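Local coordinates for tail protein, 43 kDa (Neisseria meningitidis MC58, PDB 3D37) that is of unknown function but is probably a baseplate hub component of a Mu-like phage tail, at residues Ala187-Ser192 with Val293-Gly298; Val313-Gly318 with Gly339-Asp344. All blocks are in the same frame, centred on the assembly; numbering follows the deposited sequence.

Interaction 1 of 2, residues Ala187-Ser192 with Val293-Gly298; sequences ATLCWS and VLWQPG
W295 O accepts a hydrogen bond from R319 NE on strand 310-324, while the indole of the same residue reaches across to A187 and L189. The contact lies in a beta region of the kind expected for the phage-barrel family. Strand 187-191 runs parallel to strand 300-305 there, and segment 293-298 is part of the loop that leads into that second strand. The backbones stay well apart, with A187 CA and V293 CA 9.3 Å from each other. A single tryptophan side chain bridges the gap. CG of W295 stands beside the backbone N, opposite the carbonyl carbon (chi1 -61°). From there the long indole carries its CH2 corner to the strand. This one carbon makes all the close contacts. A187 CB approaches it to 3.9 Å. L189 arrives from the opposite direction to W295 and offers both branches. A187 CB and L189 CD1 both meet the ring obliquely. A187 and L189 lie two residues apart on the strand, and both point their side chains toward the loop. T188, between them, turns away, and its OG1 is hydrogen-bonded to H302 ND1. No hydrogen bond crosses between the two segments, so the join is purely apolar. L189 and W295 also both touch V301 and L333, which places the indole in buried packing with side chains of strands 300-305 and 330-337. Further along, C190 is joined to C198 by a disulfide, and W191 makes cation-pi contacts with K80 and K82 of a second subunit. Where leucine and indole meet, L189 CD1 is 4.0 Å from W295 CH2 and L189 CD2 is 4.1 Å from the same atom.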
ATOM      1  N   ALA A 187      -8.696  24.899  28.710  1.00 36.35           N
ATOM      2  CA  ALA A 187      -9.563  24.393  27.679  1.00 35.53           C
ATOM      3  C   ALA A 187     -10.310  23.178  28.221  1.00 35.65           C
ATOM      4  O   ALA A 187      -9.844  22.524  29.155  1.00 34.50           O
ATOM      5  CB  ALA A 187      -8.746  24.005  26.445  1.00 35.65           C
ATOM      6  N   THR A 188     -11.488  22.947  27.648  1.00 35.67           N
ATOM      7  CA  THR A 188     -12.262  21.747  27.792  1.00 35.97           C
ATOM      8  C   THR A 188     -12.372  21.086  26.433  1.00 36.00           C
ATOM      9  O   THR A 188     -12.892  21.661  25.456  1.00 36.69           O
ATOM     10  CB  THR A 188     -13.650  22.015  28.322  1.00 36.05           C
ATOM     11  OG1 THR A 188     -13.531  22.525  29.651  1.00 38.83           O
ATOM     12  CG2 THR A 188     -14.465  20.734  28.333  1.00 35.54           C
ATOM     13  N   LEU A 189     -11.836  19.873  26.357  1.00 35.59           N
ATOM     14  CA  LEU A 189     -11.905  19.093  25.136  1.00 34.74           C
ATOM     15  C   LEU A 189     -12.873  17.945  25.367  1.00 34.27           C
ATOM     16  O   LEU A 189     -12.937  17.383  26.447  1.00 33.23           O
ATOM     17  CB  LEU A 189     -10.551  18.568  24.785  1.00 34.34           C
ATOM     18  CG  LEU A 189      -9.451  19.595  24.525  1.00 35.64           C
ATOM     19  CD1 LEU A 189      -8.160  18.844  24.311  1.00 32.81           C
ATOM     20  CD2 LEU A 189      -9.749  20.499  23.338  1.00 31.70           C
ATOM     21  N   CYS A 190     -13.642  17.606  24.352  1.00 35.02           N
ATOM     22  CA  CYS A 190     -14.609  16.528  24.485  1.00 36.34           C
ATOM     23  C   CYS A 190     -14.663  15.662  23.238  1.00 35.56           C
ATOM     24  O   CYS A 190     -14.291  16.075  22.132  1.00 33.56           O
ATOM     25  CB  CYS A 190     -16.014  17.053  24.901  1.00 37.51           C
ATOM     26  SG  CYS A 190     -16.941  18.064  23.682  1.00 44.19           S
ATOM     27  N   TRP A 191     -15.052  14.416  23.477  1.00 36.84           N
ATOM     28  CA  TRP A 191     -15.177  13.392  22.457  1.00 38.48           C
ATOM     29  C   TRP A 191     -16.637  13.080  22.273  1.00 40.25           C
ATOM     30  O   TRP A 191     -17.338  12.817  23.247  1.00 40.61           O
ATOM     31  CB  TRP A 191     -14.490  12.095  22.871  1.00 37.49           C
ATOM     32  CG  TRP A 191     -14.864  10.996  21.975  1.00 36.49           C
ATOM     33  CD1 TRP A 191     -15.935  10.160  22.101  1.00 36.57           C
ATOM     34  CD2 TRP A 191     -14.224  10.653  20.745  1.00 33.61           C
ATOM     35  NE1 TRP A 191     -15.998   9.315  21.024  1.00 34.86           N
ATOM     36  CE2 TRP A 191     -14.950   9.587  20.182  1.00 34.26           C
ATOM     37  CE3 TRP A 191     -13.128  11.156  20.058  1.00 34.88           C
ATOM     38  CZ2 TRP A 191     -14.582   8.994  18.979  1.00 36.10           C
ATOM     39  CZ3 TRP A 191     -12.743  10.562  18.876  1.00 35.30           C
ATOM     40  CH2 TRP A 191     -13.470   9.500  18.338  1.00 37.65           C
ATOM     41  N   SER A 192     -17.092  13.085  21.026  1.00 43.18           N
ATOM     42  CA  SER A 192     -18.441  12.628  20.706  1.00 45.35           C
ATOM     43  C   SER A 192     -18.592  12.194  19.239  1.00 47.25           C
ATOM     44  O   SER A 192     -18.148  12.884  18.328  1.00 47.96           O
ATOM     45  CB  SER A 192     -19.462  13.713  21.043  1.00 45.38           C
ATOM     46  OG  SER A 192     -20.764  13.248  20.750  1.00 49.51           O
ATOM     47  N   VAL A 293      -4.622  30.229  22.674  1.00 28.07           N
ATOM     48  CA  VAL A 293      -3.380  29.825  23.412  1.00 27.94           C
ATOM     49  C   VAL A 293      -2.748  28.618  22.667  1.00 27.88           C
ATOM     50  O   VAL A 293      -3.421  27.611  22.425  1.00 26.91           O
ATOM     51  CB  VAL A 293      -3.675  29.496  24.911  1.00 27.16           C
ATOM     52  CG1 VAL A 293      -2.460  28.967  25.642  1.00 29.73           C
ATOM     53  CG2 VAL A 293      -4.248  30.755  25.698  1.00 25.68           C
ATOM     54  N   LEU A 294      -1.488  28.770  22.271  1.00 27.74           N
ATOM     55  CA  LEU A 294      -0.681  27.678  21.770  1.00 28.34           C
ATOM     56  C   LEU A 294      -0.533  26.567  22.818  1.00 27.68           C
ATOM     57  O   LEU A 294      -0.127  26.825  23.901  1.00 27.48           O
ATOM     58  CB  LEU A 294       0.675  28.188  21.317  1.00 28.03           C
ATOM     59  CG  LEU A 294       0.631  28.966  20.022  1.00 27.38           C
ATOM     60  CD1 LEU A 294       1.829  29.875  19.845  1.00 28.60           C
ATOM     61  CD2 LEU A 294       0.456  28.055  18.801  1.00 23.72           C
ATOM     62  N   TRP A 295      -0.887  25.332  22.443  1.00 27.86           N
ATOM     63  CA  TRP A 295      -0.701  24.180  23.316  1.00 27.00           C
ATOM     64  C   TRP A 295       0.780  24.124  23.713  1.00 26.62           C
ATOM     65  O   TRP A 295       1.657  24.296  22.884  1.00 26.26           O
ATOM     66  CB  TRP A 295      -1.121  22.872  22.623  1.00 26.18           C
ATOM     67  CG  TRP A 295      -2.526  22.799  22.209  1.00 24.81           C
ATOM     68  CD1 TRP A 295      -2.992  22.829  20.938  1.00 24.24           C
ATOM     69  CD2 TRP A 295      -3.670  22.626  23.043  1.00 24.47           C
ATOM     70  NE1 TRP A 295      -4.329  22.684  20.918  1.00 23.32           N
ATOM     71  CE2 TRP A 295      -4.787  22.602  22.198  1.00 23.56           C
ATOM     72  CE3 TRP A 295      -3.867  22.550  24.422  1.00 24.38           C
ATOM     73  CZ2 TRP A 295      -6.081  22.458  22.685  1.00 26.34           C
ATOM     74  CZ3 TRP A 295      -5.132  22.430  24.891  1.00 24.09           C
ATOM     75  CH2 TRP A 295      -6.216  22.360  24.045  1.00 23.43           C
ATOM     76  N   GLN A 296       1.023  23.895  24.985  1.00 27.94           N
ATOM     77  CA  GLN A 296       2.354  23.959  25.569  1.00 28.07           C
ATOM     78  C   GLN A 296       2.339  23.153  26.839  1.00 27.15           C
ATOM     79  O   GLN A 296       1.395  23.278  27.656  1.00 25.99           O
ATOM     80  CB  GLN A 296       2.674  25.422  25.913  1.00 28.21           C
ATOM     81  CG  GLN A 296       4.108  25.686  26.368  1.00 31.26           C
ATOM     82  CD  GLN A 296       5.122  25.490  25.244  1.00 34.70           C
ATOM     83  OE1 GLN A 296       6.276  25.141  25.528  1.00 42.16           O
ATOM     84  NE2 GLN A 296       4.724  25.731  23.991  1.00 28.46           N
ATOM     85  N   PRO A 297       3.407  22.356  27.082  1.00 27.66           N
ATOM     86  CA  PRO A 297       3.423  21.610  28.374  1.00 27.27           C
ATOM     87  C   PRO A 297       3.266  22.527  29.567  1.00 28.02           C
ATOM     88  O   PRO A 297       3.822  23.616  29.528  1.00 27.83           O
ATOM     89  CB  PRO A 297       4.799  20.925  28.347  1.00 26.50           C
ATOM     90  CG  PRO A 297       5.081  20.765  26.871  1.00 27.15           C
ATOM     91  CD  PRO A 297       4.592  22.042  26.272  1.00 26.81           C
ATOM     92  N   GLY A 298       2.561  22.079  30.640  1.00 28.48           N
ATOM     93  CA  GLY A 298       2.340  22.918  31.816  1.00 28.98           C
ATOM     94  C   GLY A 298       0.925  23.423  31.938  1.00 29.95           C
ATOM     95  O   GLY A 298       0.497  23.803  33.029  1.00 30.26           O
TER

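Interaction 2 of 2, residues Val313-Gly318 with Gly339-Asp344; sequences VFFLMG and GIWTPD
W341 meets F315 and M317 in a buried apolar cluster. M317 SD sits over one face of the indole, 4.2 Å from the centroid of the five-membered ring and 13° off its normal. This is a Met-aromatic contact. M317 CE lies 3.9 Å from W341 CG, and it also reaches the edge of the F315 ring, in its plane. The methionine bends at chi2 and again at chi3 (70°), which folds the thioether back to this place. F315 meets the tryptophan rim to rim, with CE2 3.6 Å from W341 CE3. The planes are inclined by 29°, and neither ring covers the other. T342 CG2 lies against the opposite indole face from M317 SD.

Around this shell, F31 stacks on W341 and Y181 packs edge-to-face with F315. Y181 OH also hydrogen-bonds to W341 O. M317 and G318 form a classic beta bulge opposite R334, and L275 of helix 259-276 touches W341. The loop after strand 330-337 is thus packed against strand 310-324. No hydrogen bond links the two segments, so the direct attraction between them is probably dispersion, with a sulfur-aromatic part from M317 SD.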
ATOM      1  N   VAL A 313      -9.765  16.637  34.932  1.00 28.02           N
ATOM      2  CA  VAL A 313      -8.712  17.522  34.515  1.00 28.82           C
ATOM      3  C   VAL A 313      -7.409  16.693  34.502  1.00 28.68           C
ATOM      4  O   VAL A 313      -7.153  15.843  35.396  1.00 28.96           O
ATOM      5  CB  VAL A 313      -8.546  18.757  35.450  1.00 28.82           C
ATOM      6  CG1 VAL A 313      -7.340  19.629  35.032  1.00 26.37           C
ATOM      7  CG2 VAL A 313      -9.830  19.575  35.506  1.00 29.71           C
ATOM      8  N   PHE A 314      -6.642  16.932  33.450  1.00 28.23           N
ATOM      9  CA  PHE A 314      -5.360  16.315  33.210  1.00 28.36           C
ATOM     10  C   PHE A 314      -4.307  17.404  32.982  1.00 27.88           C
ATOM     11  O   PHE A 314      -4.616  18.542  32.575  1.00 25.11           O
ATOM     12  CB  PHE A 314      -5.419  15.351  32.016  1.00 28.86           C
ATOM     13  CG  PHE A 314      -6.405  14.236  32.192  1.00 28.05           C
ATOM     14  CD1 PHE A 314      -6.037  13.054  32.813  1.00 30.97           C
ATOM     15  CD2 PHE A 314      -7.718  14.384  31.766  1.00 30.10           C
ATOM     16  CE1 PHE A 314      -6.965  12.021  33.008  1.00 30.35           C
ATOM     17  CE2 PHE A 314      -8.664  13.377  31.966  1.00 29.99           C
ATOM     18  CZ  PHE A 314      -8.280  12.174  32.576  1.00 31.51           C
ATOM     19  N   PHE A 315      -3.073  17.005  33.272  1.00 27.86           N
ATOM     20  CA  PHE A 315      -1.882  17.831  33.170  1.00 28.00           C
ATOM     21  C   PHE A 315      -1.096  17.505  31.891  1.00 27.73           C
ATOM     22  O   PHE A 315      -0.792  16.331  31.587  1.00 27.25           O
ATOM     23  CB  PHE A 315      -0.997  17.594  34.365  1.00 29.50           C
ATOM     24  CG  PHE A 315       0.237  18.431  34.358  1.00 29.11           C
ATOM     25  CD1 PHE A 315       0.141  19.805  34.517  1.00 31.00           C
ATOM     26  CD2 PHE A 315       1.506  17.854  34.173  1.00 30.26           C
ATOM     27  CE1 PHE A 315       1.294  20.612  34.491  1.00 31.48           C
ATOM     28  CE2 PHE A 315       2.666  18.653  34.143  1.00 31.50           C
ATOM     29  CZ  PHE A 315       2.559  20.036  34.304  1.00 31.75           C
ATOM     30  N   LEU A 316      -0.832  18.538  31.113  1.00 26.56           N
ATOM     31  CA  LEU A 316      -0.172  18.386  29.833  1.00 27.23           C
ATOM     32  C   LEU A 316       1.352  18.329  29.980  1.00 26.15           C
ATOM     33  O   LEU A 316       1.992  19.294  30.304  1.00 25.64           O
ATOM     34  CB  LEU A 316      -0.605  19.476  28.849  1.00 26.93           C
ATOM     35  CG  LEU A 316      -0.088  19.407  27.420  1.00 26.08           C
ATOM     36  CD1 LEU A 316      -0.678  18.161  26.702  1.00 23.97           C
ATOM     37  CD2 LEU A 316      -0.447  20.736  26.650  1.00 27.60           C
ATOM     38  N   MET A 317       1.904  17.170  29.702  1.00 26.52           N
ATOM     39  CA  MET A 317       3.320  16.883  30.023  1.00 27.18           C
ATOM     40  C   MET A 317       4.155  16.978  28.763  1.00 26.56           C
ATOM     41  O   MET A 317       5.341  17.185  28.817  1.00 27.44           O
ATOM     42  CB  MET A 317       3.383  15.456  30.646  1.00 26.65           C
ATOM     43  CG  MET A 317       4.681  15.017  31.181  1.00 28.87           C
ATOM     44  SD  MET A 317       5.210  15.714  32.803  1.00 30.49           S
ATOM     45  CE  MET A 317       3.941  14.796  33.742  1.00 18.25           C
ATOM     46  N   GLY A 318       3.516  16.752  27.626  1.00 26.90           N
ATOM     47  CA  GLY A 318       4.145  16.746  26.321  1.00 26.18           C
ATOM     48  C   GLY A 318       3.185  17.127  25.225  1.00 26.53           C
ATOM     49  O   GLY A 318       1.974  16.926  25.344  1.00 26.69           O
ATOM     50  N   GLY A 339      -2.066  16.702  39.334  1.00 30.42           N
ATOM     51  CA  GLY A 339      -1.608  16.895  40.697  1.00 30.54           C
ATOM     52  C   GLY A 339      -0.456  15.997  41.140  1.00 31.36           C
ATOM     53  O   GLY A 339      -0.017  16.112  42.259  1.00 31.60           O
ATOM     54  N   ILE A 340       0.059  15.136  40.265  1.00 31.95           N
ATOM     55  CA  ILE A 340       1.038  14.103  40.653  1.00 31.64           C
ATOM     56  C   ILE A 340       2.505  14.544  40.480  1.00 31.16           C
ATOM     57  O   ILE A 340       3.335  14.326  41.352  1.00 31.43           O
ATOM     58  CB  ILE A 340       0.741  12.768  39.850  1.00 32.32           C
ATOM     59  CG1 ILE A 340      -0.685  12.247  40.156  1.00 31.54           C
ATOM     60  CG2 ILE A 340       1.783  11.695  40.137  1.00 33.99           C
ATOM     61  CD1 ILE A 340      -1.039  12.049  41.666  1.00 28.66           C
ATOM     62  N   TRP A 341       2.824  15.188  39.365  1.00 31.85           N
ATOM     63  CA  TRP A 341       4.197  15.615  39.015  1.00 32.06           C
ATOM     64  C   TRP A 341       4.628  16.827  39.842  1.00 32.37           C
ATOM     65  O   TRP A 341       3.860  17.752  39.991  1.00 32.34           O
ATOM     66  CB  TRP A 341       4.288  15.963  37.484  1.00 30.91           C
ATOM     67  CG  TRP A 341       5.718  16.188  36.949  1.00 30.79           C
ATOM     68  CD1 TRP A 341       6.764  15.302  37.008  1.00 28.54           C
ATOM     69  CD2 TRP A 341       6.263  17.397  36.337  1.00 30.93           C
ATOM     70  NE1 TRP A 341       7.886  15.863  36.465  1.00 28.40           N
ATOM     71  CE2 TRP A 341       7.621  17.144  36.060  1.00 29.44           C
ATOM     72  CE3 TRP A 341       5.730  18.645  36.000  1.00 30.08           C
ATOM     73  CZ2 TRP A 341       8.454  18.089  35.430  1.00 29.91           C
ATOM     74  CZ3 TRP A 341       6.563  19.589  35.376  1.00 29.21           C
ATOM     75  CH2 TRP A 341       7.897  19.302  35.095  1.00 29.71           C
ATOM     76  N   THR A 342       5.880  16.837  40.318  1.00 34.01           N
ATOM     77  CA  THR A 342       6.468  17.960  41.076  1.00 34.47           C
ATOM     78  C   THR A 342       5.453  18.747  41.936  1.00 35.44           C
ATOM     79  O   THR A 342       5.230  19.955  41.710  1.00 34.50           O
ATOM     80  CB  THR A 342       7.157  18.941  40.108  1.00 34.80           C
ATOM     81  OG1 THR A 342       6.193  19.395  39.157  1.00 34.72           O
ATOM     82  CG2 THR A 342       8.328  18.278  39.375  1.00 31.20           C
ATOM     83  N   PRO A 343       4.815  18.062  42.909  1.00 37.46           N
ATOM     84  CA  PRO A 343       3.756  18.692  43.727  1.00 39.82           C
ATOM     85  C   PRO A 343       4.262  19.759  44.725  1.00 42.00           C
ATOM     86  O   PRO A 343       3.492  20.634  45.138  1.00 43.03           O
ATOM     87  CB  PRO A 343       3.120  17.503  44.465  1.00 39.76           C
ATOM     88  CG  PRO A 343       4.216  16.473  44.546  1.00 39.02           C
ATOM     89  CD  PRO A 343       5.035  16.652  43.284  1.00 37.21           C
ATOM     90  N   ASP A 344       5.544  19.714  45.077  1.00 43.69           N
ATOM     91  CA  ASP A 344       6.101  20.697  46.003  1.00 44.79           C
ATOM     92  C   ASP A 344       6.314  22.070  45.380  1.00 45.54           C
ATOM     93  O   ASP A 344       6.429  23.057  46.113  1.00 44.84           O
ATOM     94  CB  ASP A 344       7.422  20.195  46.578  1.00 45.76           C
ATOM     95  CG  ASP A 344       7.285  18.818  47.224  1.00 49.38           C
ATOM     96  OD1 ASP A 344       6.149  18.495  47.691  1.00 52.10           O
ATOM     97  OD2 ASP A 344       8.312  18.075  47.266  1.00 53.25           O
TER

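From the N terminus, strand 187-191 comes first. Interaction 1 closes a loop of 100 residues when the chain returns at 293-298, after helix 259-276 and strand 278-285. Interaction 2 then opens on strand 310-324 and closes a shorter loop of 20 residues, which includes the turn into strand 330-337. The two are in series and neither nest nor cross. They are joined directly where segment 293-298 runs beside segment 313-318: G298 N and L316 O are 2.9 Å apart, a probable hydrogen bond. Strand 300-305 lies between strands 187-191 and 310-324. Interaction 1 ties strand 187-191 to the loop before strand 300-305, and interaction 2 ties strand 310-324 to the loop after strand 330-337.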